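Long-range contacts in Ketoacyl_synth_N domain-containing protein (Photorhabdus luminescens subsp. laumondii, PDB 6SMO), which probably acts as the chain-length-factor-like partner of a ketosynthase, the two chains together holding a linear polyketide chain in a shared pocket: residues Q108-E113 with P127-A132; N102-W107 with E187-P192; F134-Q139 with S152-T157; S70-V75 with F218-A223. All coordinates share one frame; numbering follows the deposited sequence.

How the interactions relate
The four contacts run outward from the core of a thiolase-type fold to a polyketide pocket shared with the PKS_KS chain. Interaction 4 sets a helix on the sheet, and about 10 Å away, centre to centre, interaction 2 ties together two loops; Glu220 joins them, its OE2 accepting from Ser190 OG. Interaction 3 meets interaction 2 where Ser156 OG bonds Asn102 O, and its helix packs on interaction 4 through Leu138. Interaction 1 continues the 102-107 loop outward, its centre about 12 Å from that of interaction 2. Interactions 1 and 3, about 16 Å apart between centres, both touch the bound polyketide, by Val129 and Ala130 and by Phe134 respectively.

Interaction 1 of 4, residues Q108-E113 with P127-A132; sequences QHIEDE and PYVATA. With LKZ (3,5,7,9,11-pentakis(oxidanylidene)dodecanal), chain H.
His109 and Ala132 meet through the imidazole of the first and the methyl of the second. CB of His109 lies 4.1 Å from Ala132 CB. CG is anti to the backbone N (chi1 -156°), beside the carbonyl carbon, and lies 3.9 Å from Ala132 CB. ND1 comes to 3.6 Å from Ala132 CB, an oblique approach to the ring; farther round, CE1 is 4.3 Å from Tyr128 CB. At the tip NE2 leaves the contact altogether and hydrogen-bonds to Arg64 O, which helps to hold the ring with ND1 toward the methyl.

Next along the chain, Ile110 crosses Val129 at about a right angle. Its CG2 branch does the touching, 3.9 Å from Val129 CG1, and it also reaches Ala132 CB more loosely. The other methyl of Val129, CG2, is taken by Glu113, whose extended chain slides past the valine in the opposite direction, with CD 3.6 Å from Val129 CG2. Its carboxylate is held from elsewhere, since OE1 accepts from Gly126 N. Val129 thus packs between Ile110, Glu113 and the ligand, whose O24 lies 3.9 Å from its CG1; Ala130, beside it, also lines the polyketide pocket.

The contact therefore sets the start of helix 111-116, with Ile110 at its N-cap, against the short helix 129-132. Pro192, at the start of helix 192-204, packs on Glu111 of the first helix and on Gln108 just before it, and the PKS_KS chain packs on Val129 and Ala130 of the second.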
# COMPACT_ATOMS: atom_id res chain seq x y z
N GLN C 108 -3.96 -12.80 -11.38
CA GLN C 108 -3.69 -14.17 -11.88
C GLN C 108 -4.02 -15.20 -10.79
O GLN C 108 -4.51 -16.29 -11.15
CB GLN C 108 -2.23 -14.31 -12.33
CG GLN C 108 -1.85 -15.70 -12.82
CD GLN C 108 -2.72 -16.17 -13.96
OE1 GLN C 108 -2.78 -15.55 -15.02
NE2 GLN C 108 -3.41 -17.29 -13.75
N HIS C 109 -3.76 -14.87 -9.52
CA HIS C 109 -3.87 -15.80 -8.36
C HIS C 109 -5.32 -15.91 -7.86
O HIS C 109 -5.62 -16.93 -7.21
CB HIS C 109 -2.92 -15.37 -7.23
CG HIS C 109 -2.52 -16.48 -6.31
ND1 HIS C 109 -3.24 -16.80 -5.18
CD2 HIS C 109 -1.49 -17.34 -6.36
CE1 HIS C 109 -2.66 -17.81 -4.57
NE2 HIS C 109 -1.59 -18.16 -5.27
N ILE C 110 -6.17 -14.91 -8.13
CA ILE C 110 -7.51 -14.77 -7.48
C ILE C 110 -8.66 -14.78 -8.51
O ILE C 110 -9.81 -14.94 -8.06
CB ILE C 110 -7.55 -13.50 -6.60
CG1 ILE C 110 -7.63 -12.21 -7.43
CG2 ILE C 110 -6.37 -13.48 -5.63
CD1 ILE C 110 -8.12 -11.02 -6.65
N GLU C 111 -8.38 -14.61 -9.81
CA GLU C 111 -9.42 -14.43 -10.86
C GLU C 111 -10.50 -15.52 -10.73
O GLU C 111 -11.68 -15.15 -10.56
CB GLU C 111 -8.81 -14.47 -12.27
CG GLU C 111 -8.73 -13.10 -12.92
CD GLU C 111 -8.59 -13.14 -14.43
OE1 GLU C 111 -7.66 -12.49 -14.96
OE2 GLU C 111 -9.42 -13.81 -15.08
N ASP C 112 -10.10 -16.79 -10.82
CA ASP C 112 -11.01 -17.97 -10.80
C ASP C 112 -11.80 -17.99 -9.48
O ASP C 112 -12.98 -18.41 -9.51
CB ASP C 112 -10.24 -19.28 -11.00
CG ASP C 112 -9.60 -19.42 -12.37
OD1 ASP C 112 -9.76 -18.49 -13.20
OD2 ASP C 112 -8.96 -20.46 -12.61
N GLU C 113 -11.18 -17.54 -8.39
CA GLU C 113 -11.78 -17.53 -7.02
C GLU C 113 -12.86 -16.44 -6.92
O GLU C 113 -13.86 -16.69 -6.23
CB GLU C 113 -10.68 -17.37 -5.97
CG GLU C 113 -9.84 -18.62 -5.78
CD GLU C 113 -8.76 -18.51 -4.72
OE1 GLU C 113 -8.82 -19.25 -3.72
OE2 GLU C 113 -7.84 -17.68 -4.90
N PRO C 127 -8.25 -18.78 1.38
CA PRO C 127 -7.82 -17.74 2.31
C PRO C 127 -6.62 -16.87 1.89
O PRO C 127 -6.28 -15.97 2.64
CB PRO C 127 -7.42 -18.57 3.54
CG PRO C 127 -6.84 -19.84 2.95
CD PRO C 127 -7.63 -20.08 1.67
N TYR C 128 -6.02 -17.13 0.72
CA TYR C 128 -4.81 -16.43 0.22
C TYR C 128 -5.19 -15.31 -0.77
O TYR C 128 -4.27 -14.67 -1.30
CB TYR C 128 -3.83 -17.42 -0.42
CG TYR C 128 -3.07 -18.26 0.58
CD1 TYR C 128 -2.21 -17.66 1.49
CD2 TYR C 128 -3.22 -19.63 0.63
CE1 TYR C 128 -1.51 -18.42 2.42
CE2 TYR C 128 -2.53 -20.40 1.55
CZ TYR C 128 -1.67 -19.79 2.45
OH TYR C 128 -0.98 -20.54 3.36
N VAL C 129 -6.49 -15.08 -0.98
CA VAL C 129 -7.01 -13.96 -1.83
C VAL C 129 -6.69 -12.63 -1.14
O VAL C 129 -6.53 -11.62 -1.85
CB VAL C 129 -8.52 -14.12 -2.11
CG1 VAL C 129 -9.09 -12.94 -2.88
CG2 VAL C 129 -8.81 -15.42 -2.85
N ALA C 130 -6.68 -12.64 0.19
CA ALA C 130 -6.43 -11.47 1.06
C ALA C 130 -4.98 -10.98 0.98
O ALA C 130 -4.75 -9.81 1.26
CB ALA C 130 -6.85 -11.78 2.47
N THR C 131 -4.02 -11.86 0.74
CA THR C 131 -2.62 -11.40 0.69
C THR C 131 -2.04 -11.45 -0.72
O THR C 131 -1.12 -10.72 -0.96
CB THR C 131 -1.76 -12.21 1.66
OG1 THR C 131 -2.15 -13.57 1.47
CG2 THR C 131 -2.01 -11.82 3.09
N ALA C 132 -2.54 -12.31 -1.59
CA ALA C 132 -1.96 -12.44 -2.94
C ALA C 132 -2.21 -11.25 -3.87
O ALA C 132 -1.33 -10.91 -4.63
CB ALA C 132 -2.42 -13.73 -3.55
C4 LKZ H . -8.74 -8.33 -0.25
C5 LKZ H . -7.39 -7.68 -0.42
C6 LKZ H . -7.23 -6.24 0.09
C7 LKZ H . -6.34 -6.25 1.31
C8 LKZ H . -5.94 -4.92 1.96
C10 LKZ H . -5.39 -5.08 7.16
C22 LKZ H . -9.47 -8.23 -1.58
C11 LKZ H . -6.43 -3.99 7.19
O19 LKZ H . -7.54 -4.16 7.65
C3 LKZ H . -4.86 -5.03 5.74
O23 LKZ H . -3.66 -4.92 5.53
C2 LKZ H . -5.89 -4.99 4.60
C9 LKZ H . -5.21 -5.27 3.26
O20 LKZ H . -4.14 -5.85 3.21
O21 LKZ H . -5.98 -7.31 1.78
O22 LKZ H . -6.48 -8.29 -0.96
O24 LKZ H . -9.47 -9.14 -2.39
C23 LKZ H . -10.20 -6.92 -1.83

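Interaction 2 of 4, residues N102-W107 with E187-P192; sequences NCFGGW and EHLSSP
One buried water is gripped by four groups and bridges Asn102 and Glu187 across the contact. It accepts from Asn102 ND2 at 3.1 Å and from His188 N at 2.9 Å. Its own protons can go to Glu187 OE2, 2.9 Å away, and to Gly105 O, although further acceptors in reach compete for them. The water thus links polar groups of both segments, each loop giving it a donor and an acceptor.

The second carboxylate oxygen works directly. Glu187 OE1 accepts from Cys103 N at 3.0 Å, a fairly straight bond with an N-H...O angle of 155°, which arrives on the syn side of the carboxylate and 21° out of its plane. A bend in the glutamate chain, with chi2 at -70°, turns CD toward the 102-107 loop. Ser315 OG is a second partner of OE1, while Asn102 ND2 is also held by Ser186 O, so both side chains have further holds beyond the water.

Glu187 OE2 also lies at the edge of the Phe104 ring, in its plane and 3.9 Å from CD2. That same CD2 receives Leu189 CD2 at 3.8 Å, the two side chains crossing at about a right angle. Farther out, Ser191 OG rests 3.6 Å from CB of Trp107, whose side chain reaches to about 7 Å from the bound polyketide.

Both loops leave the ends of neighbouring parallel strands, 96-101 and 180-187, as they do in the layered alpha/beta fold of thiolase-type ketoacyl synthases.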
# COMPACT_ATOMS: atom_id res chain seq x y z
N ASN C 102 3.65 -0.80 -7.80
CA ASN C 102 2.74 -1.79 -8.44
C ASN C 102 1.34 -1.19 -8.54
O ASN C 102 0.82 -0.72 -7.51
CB ASN C 102 2.72 -3.11 -7.67
CG ASN C 102 1.81 -4.14 -8.31
OD1 ASN C 102 0.79 -4.51 -7.73
ND2 ASN C 102 2.15 -4.58 -9.50
N CYS C 103 0.74 -1.24 -9.74
CA CYS C 103 -0.53 -0.56 -10.10
C CYS C 103 -1.69 -1.57 -10.18
O CYS C 103 -2.74 -1.31 -9.56
CB CYS C 103 -0.39 0.18 -11.42
SG CYS C 103 0.93 1.42 -11.41
N PHE C 104 -1.51 -2.68 -10.91
CA PHE C 104 -2.59 -3.62 -11.31
C PHE C 104 -2.79 -4.74 -10.28
O PHE C 104 -3.82 -5.44 -10.38
CB PHE C 104 -2.31 -4.19 -12.70
CG PHE C 104 -2.69 -3.28 -13.84
CD1 PHE C 104 -4.01 -3.17 -14.25
CD2 PHE C 104 -1.73 -2.51 -14.48
CE1 PHE C 104 -4.36 -2.33 -15.29
CE2 PHE C 104 -2.08 -1.66 -15.52
CZ PHE C 104 -3.40 -1.57 -15.92
N GLY C 105 -1.86 -4.91 -9.34
CA GLY C 105 -1.95 -5.94 -8.28
C GLY C 105 -1.63 -7.33 -8.80
O GLY C 105 -0.73 -7.44 -9.66
N GLY C 106 -2.33 -8.35 -8.31
CA GLY C 106 -2.11 -9.77 -8.65
C GLY C 106 -3.41 -10.50 -8.92
O GLY C 106 -3.86 -11.25 -8.02
N TRP C 107 -3.98 -10.33 -10.11
CA TRP C 107 -5.29 -10.91 -10.52
C TRP C 107 -5.14 -12.38 -10.91
O TRP C 107 -6.13 -13.12 -10.75
CB TRP C 107 -5.91 -10.09 -11.66
CG TRP C 107 -6.73 -8.93 -11.18
CD1 TRP C 107 -6.38 -7.61 -11.18
CD2 TRP C 107 -8.04 -9.00 -10.59
NE1 TRP C 107 -7.39 -6.86 -10.65
CE2 TRP C 107 -8.42 -7.68 -10.27
CE3 TRP C 107 -8.93 -10.05 -10.31
CZ2 TRP C 107 -9.65 -7.39 -9.69
CZ3 TRP C 107 -10.14 -9.75 -9.73
CH2 TRP C 107 -10.50 -8.44 -9.42
N GLU C 187 5.26 -5.94 -12.27
CA GLU C 187 3.91 -6.01 -12.86
C GLU C 187 3.70 -7.36 -13.56
O GLU C 187 4.64 -7.87 -14.17
CB GLU C 187 3.74 -4.95 -13.95
CG GLU C 187 3.64 -3.52 -13.44
CD GLU C 187 2.36 -3.15 -12.72
OE1 GLU C 187 2.32 -2.07 -12.15
OE2 GLU C 187 1.43 -3.95 -12.72
N HIS C 188 2.50 -7.91 -13.43
CA HIS C 188 2.00 -9.11 -14.15
C HIS C 188 0.71 -8.75 -14.89
O HIS C 188 -0.29 -8.46 -14.20
CB HIS C 188 1.80 -10.28 -13.18
CG HIS C 188 1.32 -11.53 -13.84
ND1 HIS C 188 2.17 -12.39 -14.50
CD2 HIS C 188 0.08 -12.06 -13.95
CE1 HIS C 188 1.48 -13.40 -14.99
NE2 HIS C 188 0.20 -13.23 -14.66
N LEU C 189 0.74 -8.75 -16.22
CA LEU C 189 -0.36 -8.26 -17.10
C LEU C 189 -0.95 -9.40 -17.93
O LEU C 189 -1.80 -9.11 -18.80
CB LEU C 189 0.20 -7.16 -18.01
CG LEU C 189 0.96 -6.03 -17.32
CD1 LEU C 189 1.59 -5.10 -18.35
CD2 LEU C 189 0.06 -5.25 -16.38
N SER C 190 -0.54 -10.65 -17.68
CA SER C 190 -0.88 -11.84 -18.52
C SER C 190 -2.18 -12.51 -18.05
O SER C 190 -2.63 -13.43 -18.74
CB SER C 190 0.26 -12.82 -18.55
OG SER C 190 1.38 -12.28 -19.22
N SER C 191 -2.75 -12.06 -16.92
CA SER C 191 -4.02 -12.60 -16.36
C SER C 191 -5.19 -12.16 -17.24
O SER C 191 -5.28 -10.98 -17.60
CB SER C 191 -4.21 -12.19 -14.92
OG SER C 191 -4.37 -10.79 -14.79
N PRO C 192 -6.12 -13.07 -17.60
CA PRO C 192 -7.19 -12.78 -18.56
C PRO C 192 -7.92 -11.44 -18.42
O PRO C 192 -8.26 -10.87 -19.44
CB PRO C 192 -8.18 -13.93 -18.32
CG PRO C 192 -7.30 -15.09 -17.91
CD PRO C 192 -6.17 -14.47 -17.12
O HOH W 1 0.74 -6.50 -11.54

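Interaction 3 of 4, residues F134-Q139 with S152-T157; sequences FPAALQ and SKTFST. With LKZ (3,5,7,9,11-pentakis(oxidanylidene)dodecanal), chain H.
A type I beta turn from Phe134 to Ala137 leads into helix 137-146, and it packs through Pro135 and Ala136 on the side-chain face of strand 154-155, at the interface with the PKS_KS chain, to which the backbone of Thr154 and Ser156 also bonds. The Thr154 methyl CG2 sits 3.6 Å from Pro135 O and 4.0 Å from Pro135 CB. Its hydroxyl branch turns to Ala136, with OG1 3.7 Å from Ala136 CB. Ser156 follows on the same side of the strand, OG lying 3.6 Å from Pro135 CG, while the hydroxyl itself is bonded to Asn102 O and to Ser188 OG of the PKS_KS chain.

One helical turn on, Gln139 crosses Thr154 obliquely, and its OE1 probably accepts from Thr154 OG1, though the modelled distance is too short to be exact. The place of NE2 beside Ser152 O is likewise doubtful.

At the first position of the turn, Phe134 has CG in the crowded position between the backbone N and the carbonyl carbon (chi1 79°). One face of its ring lies under the backbone, with Ala137 N 3.9 Å above its centre. Over the opposite face, offset toward the rim, is the polyketide oxygen O20, 3.3 Å above the plane. The ring offers this ketone oxygen an apolar face and no hydrogen-bond donor, so Phe134 probably shapes the pocket by van der Waals contact.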
# COMPACT_ATOMS: atom_id res chain seq x y z
N PHE C 134 -3.21 -7.83 -3.29
CA PHE C 134 -2.85 -6.42 -3.03
C PHE C 134 -1.42 -6.08 -3.45
O PHE C 134 -0.54 -6.88 -3.30
CB PHE C 134 -3.32 -5.95 -1.65
CG PHE C 134 -2.47 -6.36 -0.48
CD1 PHE C 134 -2.12 -7.68 -0.29
CD2 PHE C 134 -2.06 -5.43 0.45
CE1 PHE C 134 -1.36 -8.05 0.80
CE2 PHE C 134 -1.29 -5.80 1.53
CZ PHE C 134 -0.94 -7.11 1.70
N PRO C 135 -1.18 -4.84 -3.91
CA PRO C 135 0.13 -4.40 -4.36
C PRO C 135 1.23 -4.44 -3.28
O PRO C 135 2.34 -4.71 -3.61
CB PRO C 135 -0.13 -2.96 -4.77
CG PRO C 135 -1.57 -2.90 -5.09
CD PRO C 135 -2.17 -3.80 -4.05
N ALA C 136 0.86 -4.30 -2.01
CA ALA C 136 1.81 -4.27 -0.87
C ALA C 136 2.24 -5.66 -0.41
O ALA C 136 2.84 -5.75 0.64
CB ALA C 136 1.22 -3.49 0.27
N ALA C 137 1.83 -6.66 -1.18
CA ALA C 137 2.16 -8.07 -0.95
C ALA C 137 3.66 -8.26 -1.12
O ALA C 137 4.25 -8.95 -0.32
CB ALA C 137 1.39 -8.89 -1.94
N LEU C 138 4.23 -7.62 -2.13
CA LEU C 138 5.66 -7.80 -2.48
C LEU C 138 6.56 -7.34 -1.34
O LEU C 138 7.46 -8.07 -1.00
CB LEU C 138 5.96 -7.03 -3.77
CG LEU C 138 7.35 -7.25 -4.39
CD1 LEU C 138 7.81 -8.68 -4.24
CD2 LEU C 138 7.36 -6.85 -5.84
N GLN C 139 6.26 -6.19 -0.76
CA GLN C 139 7.10 -5.64 0.33
C GLN C 139 7.08 -6.58 1.52
O GLN C 139 8.13 -6.78 2.08
CB GLN C 139 6.75 -4.18 0.60
CG GLN C 139 5.87 -3.90 1.80
CD GLN C 139 5.43 -2.48 1.79
OE1 GLN C 139 4.52 -2.12 1.08
NE2 GLN C 139 6.10 -1.65 2.55
N SER C 152 9.11 0.78 5.01
CA SER C 152 8.84 0.07 3.73
C SER C 152 7.46 0.46 3.20
O SER C 152 6.46 0.19 3.90
CB SER C 152 8.95 -1.42 3.92
OG SER C 152 10.28 -1.80 4.24
N LYS C 153 7.40 1.02 1.99
CA LYS C 153 6.13 1.51 1.41
C LYS C 153 5.92 1.00 -0.02
O LYS C 153 6.89 0.62 -0.67
CB LYS C 153 6.11 3.04 1.34
CG LYS C 153 6.43 3.75 2.64
CD LYS C 153 5.41 3.46 3.69
CE LYS C 153 6.01 3.17 5.04
NZ LYS C 153 5.27 2.08 5.70
N THR C 154 4.65 0.97 -0.44
CA THR C 154 4.25 0.56 -1.81
C THR C 154 3.42 1.70 -2.40
O THR C 154 2.56 2.23 -1.69
CB THR C 154 3.42 -0.73 -1.82
OG1 THR C 154 4.13 -1.77 -1.16
CG2 THR C 154 3.08 -1.18 -3.22
N PHE C 155 3.68 2.05 -3.65
CA PHE C 155 2.94 3.11 -4.36
C PHE C 155 2.17 2.45 -5.50
O PHE C 155 2.72 1.55 -6.11
CB PHE C 155 3.91 4.14 -4.94
CG PHE C 155 4.64 4.96 -3.91
CD1 PHE C 155 5.78 4.47 -3.29
CD2 PHE C 155 4.19 6.22 -3.56
CE1 PHE C 155 6.45 5.22 -2.35
CE2 PHE C 155 4.86 6.97 -2.62
CZ PHE C 155 5.99 6.47 -2.02
N SER C 156 0.94 2.90 -5.74
CA SER C 156 0.12 2.36 -6.85
C SER C 156 -0.32 3.50 -7.76
O SER C 156 -1.26 3.32 -8.52
CB SER C 156 -1.06 1.60 -6.31
OG SER C 156 -0.64 0.50 -5.54
N THR C 157 0.38 4.64 -7.68
CA THR C 157 0.08 5.82 -8.53
C THR C 157 0.28 5.43 -9.99
O THR C 157 1.40 5.01 -10.34
CB THR C 157 0.96 7.02 -8.15
OG1 THR C 157 1.07 7.09 -6.73
CG2 THR C 157 0.41 8.33 -8.68
C4 LKZ H . -8.74 -8.33 -0.25
C5 LKZ H . -7.39 -7.68 -0.42
C6 LKZ H . -7.23 -6.24 0.09
C7 LKZ H . -6.34 -6.25 1.31
C8 LKZ H . -5.94 -4.92 1.96
C10 LKZ H . -5.39 -5.08 7.16
C22 LKZ H . -9.47 -8.23 -1.58
C11 LKZ H . -6.43 -3.99 7.19
O19 LKZ H . -7.54 -4.16 7.65
C3 LKZ H . -4.86 -5.03 5.74
O23 LKZ H . -3.66 -4.92 5.53
C2 LKZ H . -5.89 -4.99 4.60
C9 LKZ H . -5.21 -5.27 3.26
O20 LKZ H . -4.14 -5.85 3.21
O21 LKZ H . -5.98 -7.31 1.78
O22 LKZ H . -6.48 -8.29 -0.96
O24 LKZ H . -9.47 -9.14 -2.39
C23 LKZ H . -10.20 -6.92 -1.83

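Interaction 4 of 4, residues S70-V75 with F218-A223; sequences SVYGIV and FSEGAA
The phenol ring of Tyr72 and the carboxylate of Glu220 are turned 58° apart, and their side chains cross obliquely. Around the ring, Gly221 O approaches CD2 to 4.1 Å and Glu220 OE1 approaches CZ to 3.7 Å, both at a slant. This is a helix laid on the central sheet of a thiolase-type fold: helix 70-75 passes strand 221-223 with the axes 7.1 Å apart and at 36°.

Tyr72 OH donates to Glu220 OE1 over 2.8 Å, a weak bond. The glutamate reaches the ring by an extended chain beyond CG, and its stronger hold is at the other oxygen, OE2, which accepts from Ser190 OG. One carboxylate therefore links the helix to the loop after strand 180-187, within a buried setting.

Gly221 takes backbone angles (phi 141°) at which a side chain would be jammed against Glu220 O. Its CA lies 4.2 Å from Tyr72 CD2. The strand goes on to pair with strands 5-13 and 180-187, and Ile13 of the former also touches Tyr72. At the closest backbone approach, the methyl of Ala222 points at the helix, its CB 3.8 Å from Tyr72 CB.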
# COMPACT_ATOMS: atom_id res chain seq x y z
N SER C 70 4.62 -10.76 -7.47
CA SER C 70 5.47 -10.96 -6.26
C SER C 70 6.65 -11.88 -6.60
O SER C 70 7.75 -11.65 -6.06
CB SER C 70 4.67 -11.49 -5.10
OG SER C 70 3.80 -10.48 -4.59
N VAL C 71 6.42 -12.89 -7.46
CA VAL C 71 7.47 -13.84 -7.94
C VAL C 71 8.53 -13.05 -8.72
O VAL C 71 9.73 -13.24 -8.43
CB VAL C 71 6.86 -14.98 -8.79
CG1 VAL C 71 7.92 -15.80 -9.50
CG2 VAL C 71 5.96 -15.88 -7.95
N TYR C 72 8.10 -12.20 -9.66
CA TYR C 72 8.97 -11.35 -10.51
C TYR C 72 9.78 -10.39 -9.62
O TYR C 72 10.95 -10.11 -9.95
CB TYR C 72 8.16 -10.54 -11.53
CG TYR C 72 7.37 -11.35 -12.54
CD1 TYR C 72 7.81 -12.58 -12.99
CD2 TYR C 72 6.19 -10.85 -13.07
CE1 TYR C 72 7.08 -13.31 -13.93
CE2 TYR C 72 5.46 -11.55 -14.00
CZ TYR C 72 5.91 -12.79 -14.44
OH TYR C 72 5.19 -13.49 -15.36
N GLY C 73 9.17 -9.89 -8.54
CA GLY C 73 9.78 -8.94 -7.60
C GLY C 73 10.94 -9.56 -6.83
O GLY C 73 11.99 -8.91 -6.73
N ILE C 74 10.75 -10.78 -6.32
CA ILE C 74 11.72 -11.49 -5.43
C ILE C 74 12.97 -11.88 -6.25
O ILE C 74 14.08 -11.71 -5.71
CB ILE C 74 11.06 -12.71 -4.75
CG1 ILE C 74 9.94 -12.27 -3.79
CG2 ILE C 74 12.09 -13.57 -4.04
CD1 ILE C 74 8.94 -13.35 -3.48
N VAL C 75 12.79 -12.38 -7.48
CA VAL C 75 13.91 -12.81 -8.37
C VAL C 75 14.73 -11.58 -8.78
O VAL C 75 15.96 -11.72 -8.90
CB VAL C 75 13.42 -13.61 -9.60
CG1 VAL C 75 12.72 -14.89 -9.20
CG2 VAL C 75 12.54 -12.78 -10.52
N PHE C 218 2.79 -3.90 -24.77
CA PHE C 218 3.01 -3.95 -23.30
C PHE C 218 3.93 -5.14 -22.97
O PHE C 218 3.93 -6.13 -23.73
CB PHE C 218 1.69 -4.08 -22.55
CG PHE C 218 0.67 -3.01 -22.87
CD1 PHE C 218 0.62 -1.84 -22.13
CD2 PHE C 218 -0.24 -3.18 -23.90
CE1 PHE C 218 -0.31 -0.86 -22.42
CE2 PHE C 218 -1.17 -2.20 -24.19
CZ PHE C 218 -1.21 -1.04 -23.45
N SER C 219 4.68 -5.03 -21.88
CA SER C 219 5.58 -6.11 -21.41
C SER C 219 5.51 -6.21 -19.89
O SER C 219 5.49 -5.17 -19.24
CB SER C 219 6.98 -5.87 -21.85
OG SER C 219 7.07 -5.78 -23.25
N GLU C 220 5.49 -7.42 -19.36
CA GLU C 220 5.47 -7.62 -17.89
C GLU C 220 6.89 -7.91 -17.41
O GLU C 220 7.79 -8.03 -18.23
CB GLU C 220 4.54 -8.78 -17.53
CG GLU C 220 4.98 -10.11 -18.11
CD GLU C 220 4.04 -11.25 -17.76
OE1 GLU C 220 4.45 -12.42 -17.85
OE2 GLU C 220 2.89 -10.97 -17.43
N GLY C 221 7.07 -7.98 -16.10
CA GLY C 221 8.38 -8.27 -15.49
C GLY C 221 8.61 -7.45 -14.23
O GLY C 221 7.61 -7.08 -13.58
N ALA C 222 9.87 -7.18 -13.91
CA ALA C 222 10.30 -6.45 -12.69
C ALA C 222 11.68 -5.83 -12.89
O ALA C 222 12.45 -6.33 -13.74
CB ALA C 222 10.28 -7.40 -11.51
N ALA C 223 11.97 -4.78 -12.12
CA ALA C 223 13.26 -4.05 -12.09
C ALA C 223 13.46 -3.47 -10.69
O ALA C 223 12.52 -2.80 -10.19
CB ALA C 223 13.26 -2.97 -13.15